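Local coordinates for YeaZ (Pseudomonas aeruginosa PAO579, PDB 4Y0W), which probably takes part in the biosynthesis of the tRNA modification threonylcarbamoyl adenosine, working with the catalytic member of its family, at residues T17-V22 against S32-I37. Residues are numbered along the deposited sequence; the frame is centred on the assembly and turned at random.
Sequences TEACSV and SHYEVI. With NA (sodium ion), chain G.
The ring of Y34 comes obliquely against two small residues of the neighbouring strand: its CZ lies 3.7 Å from A19 CB and its CD2 3.8 Å from S21 CB. CG stands anti to the backbone N (chi1 -179°), which swings the ring across the strand to A19 and S21; H193 stacks on the ring. Beneath this side-chain layer the backbones are tightly joined. C20 and E35 form a hydrogen-bonded pair, C20 N to E35 O at 2.8 Å and nearly straight (171°), E35 N to C20 O in return, and V22 and H33 repeat the exchange. Strands 19-26 and 29-36 make a beta hairpin in a five-stranded mixed sheet of order 3-2-1-4-5, as in the actin-like ATPase fold, with 29-36 the outermost strand within the chain. On the face of C20 and V22, helix 41-56 packs against both side chains, and its R44 forms a salt bridge with E35. The pairing slackens past A19, where I37 N reaches E18 O by a weak bond of 3.5 Å. I37 is buried and packs on Q215 of a second subunit, whereas V36 CG1 and E18 CB meet at 4.1 Å between exposed residues. In an ST turn A19 N bonds T17 OG1; that OG1 and A19 O both bind a sodium ion, with D14 OD1. A water on this ion also hydrogen-bonds S21 OG (2.6 Å), which has a second partner in A194 N.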
# COMPACT_ATOMS: atom_id res chain seq x y z
N THR A 17 36.50 22.43 22.66
CA THR A 17 36.46 22.83 21.26
C THR A 17 36.54 21.57 20.41
O THR A 17 36.39 20.45 20.92
CB THR A 17 37.67 23.74 20.91
OG1 THR A 17 38.88 22.99 21.01
CG2 THR A 17 37.72 24.95 21.84
N GLU A 18 36.79 21.75 19.12
CA GLU A 18 37.04 20.64 18.19
C GLU A 18 38.24 19.77 18.60
O GLU A 18 38.30 18.58 18.28
CB GLU A 18 37.24 21.18 16.76
CG GLU A 18 36.67 20.28 15.68
CD GLU A 18 36.71 20.90 14.30
OE1 GLU A 18 37.09 22.08 14.17
OE2 GLU A 18 36.36 20.19 13.33
N ALA A 19 39.18 20.37 19.33
CA ALA A 19 40.40 19.67 19.73
C ALA A 19 40.23 18.92 21.04
O ALA A 19 39.60 19.39 21.97
CB ALA A 19 41.55 20.65 19.86
N CYS A 20 40.83 17.75 21.11
CA CYS A 20 40.90 17.02 22.34
C CYS A 20 42.36 16.94 22.68
O CYS A 20 43.17 16.57 21.83
CB CYS A 20 40.29 15.64 22.15
SG CYS A 20 40.22 14.63 23.64
N SER A 21 42.71 17.33 23.89
CA SER A 21 44.10 17.23 24.30
C SER A 21 44.19 16.83 25.76
O SER A 21 43.29 17.10 26.57
CB SER A 21 44.88 18.54 24.02
OG SER A 21 44.28 19.67 24.66
N VAL A 22 45.32 16.20 26.07
CA VAL A 22 45.56 15.65 27.37
C VAL A 22 47.02 15.94 27.68
O VAL A 22 47.84 15.90 26.78
CB VAL A 22 45.24 14.14 27.38
CG1 VAL A 22 45.76 13.51 28.65
CG2 VAL A 22 43.73 13.90 27.30
N SER A 32 52.35 15.91 26.37
CA SER A 32 51.01 16.17 25.88
C SER A 32 50.75 15.62 24.50
O SER A 32 51.64 15.54 23.68
CB SER A 32 50.69 17.67 25.90
OG SER A 32 51.72 18.44 25.32
N HIS A 33 49.50 15.25 24.27
CA HIS A 33 48.97 14.84 22.98
C HIS A 33 47.79 15.76 22.68
O HIS A 33 46.97 16.05 23.55
CB HIS A 33 48.46 13.38 23.01
CG HIS A 33 49.50 12.37 23.43
ND1 HIS A 33 49.18 11.18 24.06
CD2 HIS A 33 50.85 12.38 23.32
CE1 HIS A 33 50.29 10.50 24.30
NE2 HIS A 33 51.32 11.21 23.87
N TYR A 34 47.73 16.21 21.44
CA TYR A 34 46.72 17.14 20.94
C TYR A 34 46.21 16.51 19.67
O TYR A 34 47.00 16.11 18.83
CB TYR A 34 47.39 18.48 20.62
CG TYR A 34 46.52 19.61 20.09
CD1 TYR A 34 46.29 19.77 18.72
CD2 TYR A 34 45.99 20.56 20.96
CE1 TYR A 34 45.53 20.83 18.24
CE2 TYR A 34 45.22 21.61 20.49
CZ TYR A 34 45.00 21.75 19.13
OH TYR A 34 44.24 22.80 18.64
N GLU A 35 44.90 16.40 19.54
CA GLU A 35 44.32 15.78 18.36
C GLU A 35 43.10 16.57 18.01
O GLU A 35 42.24 16.78 18.87
CB GLU A 35 43.97 14.31 18.64
CG GLU A 35 43.25 13.60 17.51
CD GLU A 35 43.31 12.08 17.62
OE1 GLU A 35 42.61 11.50 18.49
OE2 GLU A 35 44.06 11.47 16.82
N VAL A 36 43.03 17.05 16.76
CA VAL A 36 41.85 17.78 16.27
C VAL A 36 41.03 16.87 15.40
O VAL A 36 41.46 16.48 14.31
CB VAL A 36 42.15 19.02 15.41
CG1 VAL A 36 40.89 19.89 15.28
CG2 VAL A 36 43.29 19.82 15.99
N ILE A 37 39.84 16.57 15.87
CA ILE A 37 38.99 15.69 15.15
C ILE A 37 37.53 15.96 15.45
O ILE A 37 37.17 16.49 16.51
CB ILE A 37 39.32 14.21 15.46
CG1 ILE A 37 39.18 13.94 16.97
CG2 ILE A 37 40.68 13.84 14.90
CD1 ILE A 37 39.32 12.48 17.34
NA NA G . 39.68 21.73 23.35
O HOH W 1 42.27 20.83 23.42